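Local coordinates for protein pectinesterase (Aspergillus niger, PDB 5C1E) that hydrolyses the methyl esters of pectin, releasing methanol and leaving de-esterified galacturonosyl chains, and is probably involved in the maceration of plant tissue, at residues Glu47-Gly61 against Ala92-Ile106. Numbering follows the deposited sequence.
With NAG (2-acetamido-2-deoxy-beta-D-glucopyranose), chain B.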
ATOM      1  N   GLU A  47      13.678  10.125  -8.280  1.00 17.62           N
ATOM      2  CA  GLU A  47      14.148  10.456  -6.941  1.00 17.82           C
ATOM      3  C   GLU A  47      13.939   9.284  -5.996  1.00 18.00           C
ATOM      4  O   GLU A  47      13.051   8.461  -6.210  1.00 17.60           O
ATOM      5  CB  GLU A  47      13.377  11.672  -6.411  1.00 17.70           C
ATOM      6  CG  GLU A  47      13.572  12.934  -7.232  1.00 18.64           C
ATOM      7  CD  GLU A  47      12.888  14.131  -6.620  1.00 18.65           C
ATOM      8  OE1 GLU A  47      13.120  14.413  -5.423  1.00 18.82           O
ATOM      9  OE2 GLU A  47      12.106  14.780  -7.328  1.00 19.08           O
ATOM     10  N   GLN A  48      14.785   9.204  -4.965  1.00 18.70           N
ATOM     11  CA  GLN A  48      14.608   8.275  -3.852  1.00 18.63           C
ATOM     12  C   GLN A  48      14.457   9.115  -2.584  1.00 19.07           C
ATOM     13  O   GLN A  48      15.331   9.920  -2.261  1.00 19.55           O
ATOM     14  CB  GLN A  48      15.799   7.324  -3.741  1.00 20.43           C
ATOM     15  CG  GLN A  48      15.569   6.202  -2.752  1.00 21.31           C
ATOM     16  CD  GLN A  48      16.686   5.184  -2.724  1.00 22.00           C
ATOM     17  OE1 GLN A  48      17.837   5.478  -3.069  1.00 22.41           O
ATOM     18  NE2 GLN A  48      16.351   3.967  -2.313  1.00 21.23           N
ATOM     19  N   LEU A  49      13.336   8.965  -1.888  1.00 17.95           N
ATOM     20  CA  LEU A  49      12.960   9.910  -0.836  1.00 18.69           C
ATOM     21  C   LEU A  49      12.774   9.246   0.518  1.00 19.41           C
ATOM     22  O   LEU A  49      12.283   8.122   0.610  1.00 19.35           O
ATOM     23  CB  LEU A  49      11.651  10.595  -1.223  1.00 18.49           C
ATOM     24  CG  LEU A  49      11.670  11.309  -2.567  1.00 19.05           C
ATOM     25  CD1 LEU A  49      10.274  11.780  -2.919  1.00 18.79           C
ATOM     26  CD2 LEU A  49      12.659  12.465  -2.521  1.00 19.68           C
ATOM     27  N   THR A  50      13.178   9.943   1.574  1.00 19.99           N
ATOM     28  CA  THR A  50      12.825   9.549   2.936  1.00 20.31           C
ATOM     29  C   THR A  50      11.980  10.664   3.508  1.00 21.04           C
ATOM     30  O   THR A  50      12.413  11.827   3.506  1.00 21.84           O
ATOM     31  CB  THR A  50      14.066   9.295   3.809  1.00 21.89           C
ATOM     32  OG1 THR A  50      14.804   8.203   3.245  1.00 22.27           O
ATOM     33  CG2 THR A  50      13.662   8.948   5.244  1.00 22.22           C
ATOM     34  N   ILE A  51      10.780  10.326   3.962  1.00 19.43           N
ATOM     35  CA  ILE A  51       9.851  11.311   4.535  1.00 20.30           C
ATOM     36  C   ILE A  51       9.928  11.214   6.061  1.00 19.91           C
ATOM     37  O   ILE A  51       9.353  10.294   6.663  1.00 18.79           O
ATOM     38  CB  ILE A  51       8.387  11.072   4.131  1.00 21.58           C
ATOM     39  CG1 ILE A  51       8.220  10.819   2.625  1.00 23.35           C
ATOM     40  CG2 ILE A  51       7.506  12.244   4.564  1.00 21.94           C
ATOM     41  CD1 ILE A  51       8.663  11.919   1.711  1.00 23.86           C
ATOM     42  N   ASP A  52      10.647  12.147   6.686  1.00 20.32           N
ATOM     43  CA  ASP A  52      10.844  12.109   8.139  1.00 21.70           C
ATOM     44  C   ASP A  52      10.481  13.417   8.832  1.00 21.78           C
ATOM     45  O   ASP A  52      10.915  13.660   9.942  1.00 23.40           O
ATOM     46  CB  ASP A  52      12.291  11.711   8.470  1.00 23.25           C
ATOM     47  CG  ASP A  52      13.307  12.678   7.885  1.00 25.65           C
ATOM     48  OD1 ASP A  52      12.894  13.759   7.398  1.00 25.47           O
ATOM     49  OD2 ASP A  52      14.510  12.347   7.906  1.00 28.39           O
ATOM     50  N   TYR A  53       9.667  14.241   8.188  1.00 20.48           N
ATOM     51  CA  TYR A  53       9.254  15.521   8.746  1.00 20.44           C
ATOM     52  C   TYR A  53       8.609  15.323  10.128  1.00 20.78           C
ATOM     53  O   TYR A  53       7.824  14.376  10.337  1.00 19.41           O
ATOM     54  CB  TYR A  53       8.278  16.180   7.767  1.00 19.81           C
ATOM     55  CG  TYR A  53       7.811  17.555   8.165  1.00 19.59           C
ATOM     56  CD1 TYR A  53       8.721  18.608   8.295  1.00 20.02           C
ATOM     57  CD2 TYR A  53       6.469  17.807   8.404  1.00 18.53           C
ATOM     58  CE1 TYR A  53       8.288  19.874   8.662  1.00 20.11           C
ATOM     59  CE2 TYR A  53       6.027  19.068   8.776  1.00 19.05           C
ATOM     60  CZ  TYR A  53       6.950  20.098   8.906  1.00 19.73           C
ATOM     61  OH  TYR A  53       6.542  21.371   9.270  1.00 20.42           O
ATOM     62  N   ALA A  54       8.942  16.215  11.067  1.00 21.16           N
ATOM     63  CA  ALA A  54       8.464  16.115  12.445  1.00 21.50           C
ATOM     64  C   ALA A  54       6.993  16.460  12.600  1.00 21.52           C
ATOM     65  O   ALA A  54       6.330  15.954  13.484  1.00 22.02           O
ATOM     66  CB  ALA A  54       9.313  16.989  13.367  1.00 21.58           C
ATOM     67  N   GLY A  55       6.488  17.343  11.755  1.00 21.77           N
ATOM     68  CA  GLY A  55       5.088  17.711  11.797  1.00 21.78           C
ATOM     69  C   GLY A  55       4.208  16.832  10.915  1.00 21.45           C
ATOM     70  O   GLY A  55       4.657  15.829  10.366  1.00 19.84           O
ATOM     71  N   ASN A  56       2.935  17.196  10.804  0.50 21.09           N
ATOM     72  CA  ASN A  56       2.009  16.467   9.947  0.50 21.14           C
ATOM     73  C   ASN A  56       2.105  16.984   8.518  0.50 20.40           C
ATOM     74  O   ASN A  56       1.740  18.124   8.236  0.50 20.69           O
ATOM     75  CB  ASN A  56       0.577  16.586  10.455  0.50 21.86           C
ATOM     76  CG  ASN A  56       0.229  15.512  11.470  0.50 22.77           C
ATOM     77  OD1 ASN A  56       1.080  14.702  11.873  0.50 23.34           O
ATOM     78  ND2 ASN A  56      -1.095  16.157  11.924  0.50 33.14           N
ATOM     79  N   LEU A  57       2.628  16.141   7.635  1.00 19.82           N
ATOM     80  CA  LEU A  57       2.857  16.495   6.228  1.00 18.58           C
ATOM     81  C   LEU A  57       1.791  15.852   5.367  1.00 18.28           C
ATOM     82  O   LEU A  57       1.436  14.679   5.581  1.00 17.05           O
ATOM     83  CB  LEU A  57       4.236  16.020   5.772  1.00 19.04           C
ATOM     84  CG  LEU A  57       4.606  16.208   4.306  1.00 19.10           C
ATOM     85  CD1 LEU A  57       4.713  17.691   3.991  1.00 20.00           C
ATOM     86  CD2 LEU A  57       5.913  15.521   3.980  1.00 19.14           C
ATOM     87  N   THR A  58       1.278  16.635   4.417  1.00 17.64           N
ATOM     88  CA  THR A  58       0.438  16.125   3.324  1.00 17.51           C
ATOM     89  C   THR A  58       1.104  16.398   1.981  1.00 17.77           C
ATOM     90  O   THR A  58       1.525  17.538   1.697  1.00 17.14           O
ATOM     91  CB  THR A  58      -0.967  16.759   3.356  1.00 17.52           C
ATOM     92  OG1 THR A  58      -1.560  16.461   4.611  1.00 18.46           O
ATOM     93  CG2 THR A  58      -1.849  16.190   2.241  1.00 17.20           C
ATOM     94  N   LEU A  59       1.224  15.349   1.158  1.00 16.93           N
ATOM     95  CA  LEU A  59       1.742  15.474  -0.194  1.00 17.58           C
ATOM     96  C   LEU A  59       0.608  15.264  -1.209  1.00 17.45           C
ATOM     97  O   LEU A  59      -0.045  14.217  -1.192  1.00 17.98           O
ATOM     98  CB  LEU A  59       2.834  14.433  -0.389  1.00 18.73           C
ATOM     99  CG  LEU A  59       3.726  14.423  -1.624  1.00 19.92           C
ATOM    100  CD1 LEU A  59       4.514  15.713  -1.846  1.00 19.99           C
ATOM    101  CD2 LEU A  59       4.688  13.258  -1.443  1.00 20.38           C
ATOM    102  N   TYR A  60       0.362  16.266  -2.056  1.00 16.34           N
ATOM    103  CA  TYR A  60      -0.719  16.226  -3.030  1.00 16.56           C
ATOM    104  C   TYR A  60      -0.168  16.174  -4.422  1.00 16.25           C
ATOM    105  O   TYR A  60       0.688  16.980  -4.769  1.00 18.04           O
ATOM    106  CB  TYR A  60      -1.530  17.510  -2.990  1.00 17.74           C
ATOM    107  CG  TYR A  60      -2.265  17.814  -1.728  1.00 17.78           C
ATOM    108  CD1 TYR A  60      -3.424  17.133  -1.401  1.00 17.65           C
ATOM    109  CD2 TYR A  60      -1.839  18.829  -0.887  1.00 18.05           C
ATOM    110  CE1 TYR A  60      -4.143  17.449  -0.254  1.00 18.51           C
ATOM    111  CE2 TYR A  60      -2.549  19.145   0.256  1.00 18.73           C
ATOM    112  CZ  TYR A  60      -3.706  18.454   0.563  1.00 19.18           C
ATOM    113  OH  TYR A  60      -4.393  18.763   1.710  1.00 19.87           O
ATOM    114  N   GLY A  61      -0.717  15.293  -5.246  1.00 15.99           N
ATOM    115  CA  GLY A  61      -0.398  15.254  -6.662  1.00 15.27           C
ATOM    116  C   GLY A  61      -1.460  15.920  -7.511  1.00 15.45           C
ATOM    117  O   GLY A  61      -2.646  15.901  -7.191  1.00 15.43           O
ATOM    118  N   ALA A  92      13.706   1.197  -1.064  1.00 16.48           N
ATOM    119  CA  ALA A  92      12.409   1.835  -1.284  1.00 16.49           C
ATOM    120  C   ALA A  92      12.557   3.126  -2.048  1.00 16.14           C
ATOM    121  O   ALA A  92      13.443   3.919  -1.759  1.00 16.73           O
ATOM    122  CB  ALA A  92      11.706   2.096   0.036  1.00 17.01           C
ATOM    123  N   THR A  93      11.691   3.340  -3.034  1.00 15.86           N
ATOM    124  CA  THR A  93      11.653   4.616  -3.740  1.00 15.51           C
ATOM    125  C   THR A  93      11.214   5.723  -2.788  1.00 15.14           C
ATOM    126  O   THR A  93      11.767   6.836  -2.812  1.00 14.27           O
ATOM    127  CB  THR A  93      10.746   4.535  -4.962  1.00 15.47           C
ATOM    128  OG1 THR A  93      11.284   3.548  -5.844  1.00 15.16           O
ATOM    129  CG2 THR A  93      10.683   5.863  -5.666  1.00 16.12           C
ATOM    130  N   VAL A  94      10.249   5.400  -1.936  1.00 14.56           N
ATOM    131  CA  VAL A  94       9.786   6.325  -0.881  1.00 14.70           C
ATOM    132  C   VAL A  94       9.719   5.599   0.468  1.00 15.21           C
ATOM    133  O   VAL A  94       9.115   4.518   0.581  1.00 14.78           O
ATOM    134  CB  VAL A  94       8.398   6.920  -1.175  1.00 14.66           C
ATOM    135  CG1 VAL A  94       7.953   7.801  -0.018  1.00 14.87           C
ATOM    136  CG2 VAL A  94       8.401   7.739  -2.452  1.00 14.52           C
ATOM    137  N   ASN A  95      10.344   6.203   1.480  1.00 15.30           N
ATOM    138  CA  ASN A  95      10.424   5.633   2.814  1.00 16.15           C
ATOM    139  C   ASN A  95       9.719   6.574   3.772  1.00 16.08           C
ATOM    140  O   ASN A  95      10.227   7.646   4.058  1.00 16.17           O
ATOM    141  CB  ASN A  95      11.904   5.436   3.214  1.00 17.38           C
ATOM    142  CG  ASN A  95      12.084   4.839   4.599  1.00 18.75           C
ATOM    143  OD1 ASN A  95      11.125   4.443   5.264  1.00 20.28           O
ATOM    144  ND2 ASN A  95      13.343   4.747   5.034  1.00 20.44           N
ATOM    145  N   VAL A  96       8.541   6.188   4.248  1.00 16.02           N
ATOM    146  CA  VAL A  96       7.759   7.062   5.122  1.00 16.76           C
ATOM    147  C   VAL A  96       7.965   6.688   6.581  1.00 17.09           C
ATOM    148  O   VAL A  96       7.475   5.647   7.051  1.00 16.78           O
ATOM    149  CB  VAL A  96       6.266   7.010   4.795  1.00 16.70           C
ATOM    150  CG1 VAL A  96       5.507   8.002   5.656  1.00 17.23           C
ATOM    151  CG2 VAL A  96       6.024   7.320   3.327  1.00 18.04           C
ATOM    152  N   VAL A  97       8.666   7.547   7.302  1.00 18.41           N
ATOM    153  CA  VAL A  97       8.864   7.364   8.743  1.00 20.34           C
ATOM    154  C   VAL A  97       8.286   8.534   9.555  1.00 22.07           C
ATOM    155  O   VAL A  97       8.678   8.781  10.703  1.00 24.79           O
ATOM    156  CB  VAL A  97      10.340   7.112   9.087  1.00 20.91           C
ATOM    157  CG1 VAL A  97      10.801   5.817   8.456  1.00 20.66           C
ATOM    158  CG2 VAL A  97      11.221   8.283   8.665  1.00 21.37           C
ATOM    159  N   SER A  98       7.297   9.215   8.989  1.00 21.42           N
ATOM    160  CA  SER A  98       6.727  10.396   9.625  1.00 20.48           C
ATOM    161  C   SER A  98       5.272  10.114  10.010  1.00 20.21           C
ATOM    162  O   SER A  98       4.404   9.940   9.132  1.00 19.04           O
ATOM    163  CB  SER A  98       6.834  11.581   8.652  1.00 20.65           C
ATOM    164  OG  SER A  98       6.205  12.749   9.145  1.00 20.84           O
ATOM    165  N   ASP A  99       4.985  10.096  11.315  1.00 20.04           N
ATOM    166  CA  ASP A  99       3.605   9.933  11.766  1.00 20.26           C
ATOM    167  C   ASP A  99       2.649  10.926  11.094  1.00 19.25           C
ATOM    168  O   ASP A  99       2.981  12.092  10.881  1.00 19.39           O
ATOM    169  CB  ASP A  99       3.481  10.101  13.281  1.00 20.70           C
ATOM    170  CG  ASP A  99       4.034   8.920  14.065  1.00 21.83           C
ATOM    171  OD1 ASP A  99       4.269   7.818  13.523  1.00 20.11           O
ATOM    172  OD2 ASP A  99       4.217   9.112  15.278  1.00 21.66           O
ATOM    173  N   GLY A 100       1.458  10.447  10.764  1.00 19.29           N
ATOM    174  CA  GLY A 100       0.385  11.315  10.289  1.00 19.57           C
ATOM    175  C   GLY A 100       0.510  11.751   8.845  1.00 19.14           C
ATOM    176  O   GLY A 100      -0.286  12.563   8.379  1.00 19.39           O
ATOM    177  N   PHE A 101       1.511  11.232   8.134  1.00 18.36           N
ATOM    178  CA  PHE A 101       1.702  11.564   6.725  1.00 17.84           C
ATOM    179  C   PHE A 101       0.464  11.156   5.903  1.00 17.89           C
ATOM    180  O   PHE A 101      -0.133  10.089   6.135  1.00 17.02           O
ATOM    181  CB  PHE A 101       2.950  10.844   6.196  1.00 17.79           C
ATOM    182  CG  PHE A 101       3.209  11.043   4.730  1.00 17.41           C
ATOM    183  CD1 PHE A 101       3.662  12.266   4.246  1.00 17.67           C
ATOM    184  CD2 PHE A 101       3.045   9.987   3.829  1.00 17.38           C
ATOM    185  CE1 PHE A 101       3.930  12.438   2.894  1.00 17.65           C
ATOM    186  CE2 PHE A 101       3.319  10.149   2.487  1.00 16.96           C
ATOM    187  CZ  PHE A 101       3.753  11.384   2.012  1.00 17.42           C
ATOM    188  N   SER A 102       0.090  12.010   4.956  1.00 17.44           N
ATOM    189  CA  SER A 102      -0.968  11.692   3.992  1.00 16.69           C
ATOM    190  C   SER A 102      -0.463  11.960   2.594  1.00 16.39           C
ATOM    191  O   SER A 102       0.238  12.952   2.371  1.00 16.63           O
ATOM    192  CB  SER A 102      -2.212  12.529   4.257  1.00 16.85           C
ATOM    193  OG  SER A 102      -2.651  12.346   5.571  1.00 18.02           O
ATOM    194  N   MET A 103      -0.813  11.091   1.648  1.00 15.71           N
ATOM    195  CA  MET A 103      -0.420  11.292   0.263  1.00 15.58           C
ATOM    196  C   MET A 103      -1.647  11.094  -0.630  1.00 15.34           C
ATOM    197  O   MET A 103      -2.430  10.160  -0.422  1.00 14.72           O
ATOM    198  CB  MET A 103       0.727  10.353  -0.118  1.00 16.71           C
ATOM    199  CG  MET A 103       1.306  10.629  -1.498  1.00 17.01           C
ATOM    200  SD  MET A 103       2.868   9.775  -1.767  1.00 20.25           S
ATOM    201  CE  MET A 103       2.334   8.116  -2.133  1.00 18.99           C
ATOM    202  N   TYR A 104      -1.829  12.011  -1.576  1.00 14.47           N
ATOM    203  CA  TYR A 104      -2.983  12.024  -2.468  1.00 14.69           C
ATOM    204  C   TYR A 104      -2.538  12.047  -3.904  1.00 14.23           C
ATOM    205  O   TYR A 104      -1.789  12.945  -4.318  1.00 13.38           O
ATOM    206  CB  TYR A 104      -3.856  13.277  -2.254  1.00 15.02           C
ATOM    207  CG  TYR A 104      -4.567  13.363  -0.935  1.00 16.63           C
ATOM    208  CD1 TYR A 104      -3.900  13.816   0.198  1.00 17.22           C
ATOM    209  CD2 TYR A 104      -5.918  12.992  -0.803  1.00 17.50           C
ATOM    210  CE1 TYR A 104      -4.537  13.894   1.407  1.00 17.82           C
ATOM    211  CE2 TYR A 104      -6.572  13.105   0.417  1.00 17.99           C
ATOM    212  CZ  TYR A 104      -5.864  13.563   1.509  1.00 18.24           C
ATOM    213  OH  TYR A 104      -6.432  13.665   2.739  1.00 19.23           O
ATOM    214  N   ASN A 105      -3.031  11.082  -4.673  1.00 13.95           N
ATOM    215  CA  ASN A 105      -2.892  11.104  -6.140  1.00 14.33           C
ATOM    216  C   ASN A 105      -1.455  11.171  -6.660  1.00 14.76           C
ATOM    217  O   ASN A 105      -1.126  11.992  -7.525  1.00 14.70           O
ATOM    218  CB  ASN A 105      -3.735  12.251  -6.702  1.00 14.52           C
ATOM    219  CG  ASN A 105      -5.146  12.215  -6.192  1.00 14.37           C
ATOM    220  OD1 ASN A 105      -5.585  13.103  -5.455  1.00 15.13           O
ATOM    221  ND2 ASN A 105      -5.872  11.174  -6.562  1.00 14.67           N
ATOM    222  N   ILE A 106      -0.615  10.291  -6.112  1.00 14.85           N
ATOM    223  CA  ILE A 106       0.785  10.156  -6.530  1.00 15.05           C
ATOM    224  C   ILE A 106       1.050   8.694  -6.868  1.00 14.93           C
ATOM    225  O   ILE A 106       0.561   7.798  -6.168  1.00 15.03           O
ATOM    226  CB  ILE A 106       1.727  10.690  -5.436  1.00 15.63           C
ATOM    227  CG1 ILE A 106       1.558  12.220  -5.374  1.00 16.53           C
ATOM    228  CG2 ILE A 106       3.165  10.257  -5.708  1.00 15.48           C
ATOM    229  CD1 ILE A 106       2.655  13.006  -4.773  1.00 17.89           C
TER
HETATM  230  C1  NAG B 401      -1.346  15.653  13.962  0.60 37.32           C
HETATM  231  C2  NAG B 401      -2.223  16.781  14.475  0.60 37.90           C
HETATM  232  C3  NAG B 401      -3.192  16.139  15.464  0.60 38.65           C
HETATM  233  C4  NAG B 401      -3.950  14.980  14.786  0.60 37.83           C
HETATM  234  C5  NAG B 401      -3.041  14.061  13.946  0.60 35.88           C
HETATM  235  C6  NAG B 401      -3.820  13.138  13.020  0.60 34.64           C
HETATM  236  C7  NAG B 401      -1.296  19.081  14.455  0.60 38.51           C
HETATM  237  C8  NAG B 401      -0.401  20.093  15.118  0.60 38.99           C
HETATM  238  N2  NAG B 401      -1.400  17.865  15.014  0.60 37.94           N
HETATM  239  O3  NAG B 401      -4.082  17.120  15.968  0.60 39.24           O
HETATM  240  O4  NAG B 401      -4.632  14.196  15.754  0.60 37.15           O
HETATM  241  O5  NAG B 401      -2.154  14.816  13.152  0.60 35.98           O
HETATM  242  O6  NAG B 401      -2.925  12.241  12.389  0.60 32.28           O
HETATM  243  O7  NAG B 401      -1.890  19.416  13.434  0.60 39.61           O
HETATM  244  O   HOH W   1      13.814   5.810   0.242  1.00 18.91           O
HETATM  245  O   HOH W   2       5.141  13.493  11.978  1.00 21.60           O
HETATM  246  O   HOH W   3       3.587  13.510   8.449  1.00 16.91           O
HETATM  247  O   HOH W   4      -1.355  14.505   6.944  1.00 25.62           O
HETATM  248  O   HOH W   5      -6.226  16.875   3.276  1.00 38.18           O
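The hydroxyl of Ser98 joins the bends of two successive coils: its OG donates to Tyr53 O at 2.6 Å, in the carbonyl plane on a lone pair, and receives a proton from a water that also meets Leu57 N and Asp99 O. CG2 of Val97 lies against CB of Asp52 at the same bend, which separates two parallel ladders whose register differs by one residue. In the first, Ile51 N reaches Asn95 O at 2.7 Å; at its start, with CG anti to the backbone N (chi1 -171°) and the chain extended beyond it, Gln48 NE2 donates a hydrogen bond to Ala92 O at 3.0 Å, from above that carbonyl's plane. In the second, Leu59 N and O bond Ser102 O and Tyr104 N. Phe101 fills the angle between the ladders: CD1 packs 3.9 Å from Ile51 CG2, CE1 meets Leu57 CD2, and CZ touches Leu59 CB. Farther along the second ladder, the Ile106 and Leu59 side chains cross at about a right angle, with CD1 of Ile106 3.6 Å from CG of Leu59. On the outer face Tyr60 and Tyr104 run side by side, planes at 29° and offset with little overlap, while Thr58 CG2 comes to the edge of the Tyr104 ring at 3.6 Å. Tyr104 stacks further on Tyr131, one coil on. Such stacking in register, Leu59 on Met103 inside and Tyr60 on Tyr104 outside, is characteristic of the right-handed parallel beta-helix of pectin methylesterases.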